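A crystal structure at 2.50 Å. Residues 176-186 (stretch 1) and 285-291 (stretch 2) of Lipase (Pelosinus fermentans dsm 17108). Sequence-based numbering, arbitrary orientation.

Stretch 1 (176-186) GDFAKNLVASL
Stretch 2, residues 285-291: PLLYPFG

Residues 176-186 are a segment of a longer α-helix, phi/psi near -63/-43, held by i to i+4 hydrogen bonds such as Ser-185 N to Asn-181 O (2.7 Å). The second stretch opens with a type I turn from Pro-285 to Tyr-288, closed by Tyr-288 N to Pro-285 O (3.1 Å), and runs on into a helix that continues past Gly-291. The register is antiparallel: Phe-178 CA lies 7.6 Å from Phe-290 CA, and Ser-185 CA 7.1 Å from Leu-286 CA. No hydrogen bond crosses between the stretches.

At one end, Phe-178 (chi1 t, chi2 80°) directs its ring edge at the face of Phe-290 (chi1 m, chi2 -68°), centroids 4.9 Å apart, planes at 84°. This sets weakly positive ring hydrogens against the π cloud; CD1 of Phe-178 lies 3.5 Å from CD2 of Phe-290. Phe-178 CE1 meets Leu-287 CD2 (3.8 Å; Leu-287 m,t). Asp-177 (chi1 t, chi2 83°) brings OD2 to 3.1 Å from Phe-290 CZ, at the ring edge, where an anionic oxygen is electrostatically welcome. Asn-181 (chi1 m, chi2 -75°) donates a hydrogen bond from ND2 to Asp-177 O (2.7 Å).

At the other end, Leu-286 (t,p) points toward the helix: CD1 lies 3.9 Å from Asn-181 CB, and CD2 reaches Ser-185 CB (3.8 Å) and Leu-182 CD1 (4.1 Å; Leu-182 chi1 t, chi2 119°, between wells). Small Ser-185 (chi1 t) offers its CB, its OG being bonded elsewhere in the structure.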

# COMPACT_ATOMS: atom_id res chain seq x y z
N GLY A 176 -3.28 -10.62 -12.57
CA GLY A 176 -2.21 -10.41 -13.53
C GLY A 176 -2.63 -9.56 -14.72
O GLY A 176 -1.82 -8.84 -15.30
N ASP A 177 -3.91 -9.64 -15.10
CA ASP A 177 -4.39 -8.81 -16.19
C ASP A 177 -4.36 -7.36 -15.77
O ASP A 177 -3.98 -6.48 -16.55
CB ASP A 177 -5.80 -9.20 -16.61
CG ASP A 177 -6.33 -8.33 -17.73
OD1 ASP A 177 -6.01 -8.61 -18.91
OD2 ASP A 177 -7.03 -7.34 -17.44
N PHE A 178 -4.76 -7.11 -14.53
CA PHE A 178 -4.75 -5.76 -14.00
C PHE A 178 -3.33 -5.21 -13.94
O PHE A 178 -3.09 -4.06 -14.29
CB PHE A 178 -5.36 -5.69 -12.61
CG PHE A 178 -5.36 -4.31 -12.05
CD1 PHE A 178 -6.32 -3.41 -12.45
CD2 PHE A 178 -4.36 -3.90 -11.18
CE1 PHE A 178 -6.31 -2.11 -11.97
CE2 PHE A 178 -4.34 -2.60 -10.70
CZ PHE A 178 -5.31 -1.71 -11.10
N ALA A 179 -2.38 -6.02 -13.49
CA ALA A 179 -1.02 -5.55 -13.38
C ALA A 179 -0.48 -5.16 -14.74
O ALA A 179 -0.04 -4.02 -14.94
CB ALA A 179 -0.14 -6.61 -12.74
N LYS A 180 -0.53 -6.10 -15.69
CA LYS A 180 -0.06 -5.85 -17.04
C LYS A 180 -0.68 -4.58 -17.62
O LYS A 180 0.02 -3.73 -18.16
CB LYS A 180 -0.39 -7.04 -17.94
CG LYS A 180 0.47 -8.26 -17.69
CD LYS A 180 -0.22 -9.52 -18.20
CE LYS A 180 0.78 -10.63 -18.43
NZ LYS A 180 0.13 -11.92 -18.73
N ASN A 181 -1.99 -4.43 -17.47
CA ASN A 181 -2.67 -3.28 -18.05
C ASN A 181 -2.31 -1.97 -17.36
O ASN A 181 -2.28 -0.93 -18.01
CB ASN A 181 -4.17 -3.49 -18.03
CG ASN A 181 -4.65 -4.35 -19.17
OD1 ASN A 181 -4.72 -3.90 -20.32
ND2 ASN A 181 -4.97 -5.61 -18.87
N LEU A 182 -2.02 -2.01 -16.07
CA LEU A 182 -1.61 -0.78 -15.40
C LEU A 182 -0.27 -0.28 -15.95
O LEU A 182 -0.11 0.90 -16.19
CB LEU A 182 -1.50 -0.98 -13.89
CG LEU A 182 -1.08 0.34 -13.23
CD1 LEU A 182 -2.12 0.83 -12.27
CD2 LEU A 182 0.27 0.22 -12.54
N VAL A 183 0.69 -1.18 -16.14
CA VAL A 183 1.97 -0.78 -16.72
C VAL A 183 1.76 -0.25 -18.12
O VAL A 183 2.26 0.82 -18.48
CB VAL A 183 2.98 -1.93 -16.77
CG1 VAL A 183 4.29 -1.45 -17.40
CG2 VAL A 183 3.22 -2.47 -15.39
N ALA A 184 1.00 -0.99 -18.91
CA ALA A 184 0.71 -0.59 -20.28
C ALA A 184 0.01 0.75 -20.29
O ALA A 184 0.30 1.61 -21.13
CB ALA A 184 -0.15 -1.64 -20.96
N SER A 185 -0.89 0.95 -19.33
CA SER A 185 -1.62 2.20 -19.23
C SER A 185 -0.70 3.38 -18.93
O SER A 185 -0.83 4.44 -19.54
CB SER A 185 -2.69 2.13 -18.14
OG SER A 185 -3.39 3.36 -18.04
N LEU A 186 0.22 3.20 -17.99
CA LEU A 186 1.16 4.26 -17.64
C LEU A 186 2.04 4.66 -18.82
O LEU A 186 2.25 5.85 -19.08
CB LEU A 186 2.04 3.82 -16.48
CG LEU A 186 1.35 3.58 -15.13
CD1 LEU A 186 2.40 3.17 -14.09
CD2 LEU A 186 0.57 4.80 -14.68
N PRO A 285 -11.82 3.98 -19.75
CA PRO A 285 -10.92 4.21 -18.61
C PRO A 285 -10.29 2.87 -18.15
O PRO A 285 -10.97 1.85 -18.30
CB PRO A 285 -11.84 4.79 -17.54
CG PRO A 285 -12.91 5.51 -18.35
CD PRO A 285 -13.14 4.61 -19.56
N LEU A 286 -9.07 2.88 -17.61
CA LEU A 286 -8.39 1.66 -17.16
C LEU A 286 -9.26 0.82 -16.23
O LEU A 286 -9.36 -0.38 -16.39
CB LEU A 286 -7.07 2.00 -16.44
CG LEU A 286 -6.26 0.84 -15.85
CD1 LEU A 286 -5.91 -0.16 -16.95
CD2 LEU A 286 -4.98 1.30 -15.18
N LEU A 287 -9.90 1.47 -15.26
CA LEU A 287 -10.62 0.76 -14.22
C LEU A 287 -12.00 0.24 -14.64
O LEU A 287 -12.66 -0.44 -13.84
CB LEU A 287 -10.78 1.68 -13.02
CG LEU A 287 -9.46 2.12 -12.37
CD1 LEU A 287 -9.74 2.97 -11.16
CD2 LEU A 287 -8.65 0.90 -12.00
N TYR A 288 -12.43 0.55 -15.86
CA TYR A 288 -13.78 0.20 -16.27
C TYR A 288 -14.07 -1.32 -16.22
O TYR A 288 -15.04 -1.74 -15.60
CB TYR A 288 -14.08 0.75 -17.67
CG TYR A 288 -15.43 0.30 -18.18
CD1 TYR A 288 -16.61 0.86 -17.68
CD2 TYR A 288 -15.54 -0.69 -19.16
CE1 TYR A 288 -17.86 0.43 -18.14
CE2 TYR A 288 -16.78 -1.11 -19.63
CZ TYR A 288 -17.93 -0.55 -19.12
OH TYR A 288 -19.16 -0.97 -19.58
N PRO A 289 -13.24 -2.15 -16.88
CA PRO A 289 -13.59 -3.57 -16.81
C PRO A 289 -13.40 -4.16 -15.41
O PRO A 289 -14.12 -5.07 -15.03
CB PRO A 289 -12.63 -4.21 -17.81
CG PRO A 289 -11.43 -3.32 -17.78
CD PRO A 289 -11.98 -1.92 -17.61
N PHE A 290 -12.42 -3.66 -14.66
CA PHE A 290 -12.16 -4.21 -13.33
C PHE A 290 -13.27 -3.86 -12.34
O PHE A 290 -13.71 -4.73 -11.58
CB PHE A 290 -10.78 -3.74 -12.86
CG PHE A 290 -9.69 -4.14 -13.82
CD1 PHE A 290 -9.35 -5.48 -13.97
CD2 PHE A 290 -9.07 -3.21 -14.63
CE1 PHE A 290 -8.40 -5.86 -14.87
CE2 PHE A 290 -8.11 -3.60 -15.54
CZ PHE A 290 -7.77 -4.92 -15.66
N GLY A 291 -13.75 -2.62 -12.37
CA GLY A 291 -14.92 -2.21 -11.62
C GLY A 291 -16.13 -3.08 -11.91
O GLY A 291 -16.86 -3.46 -10.98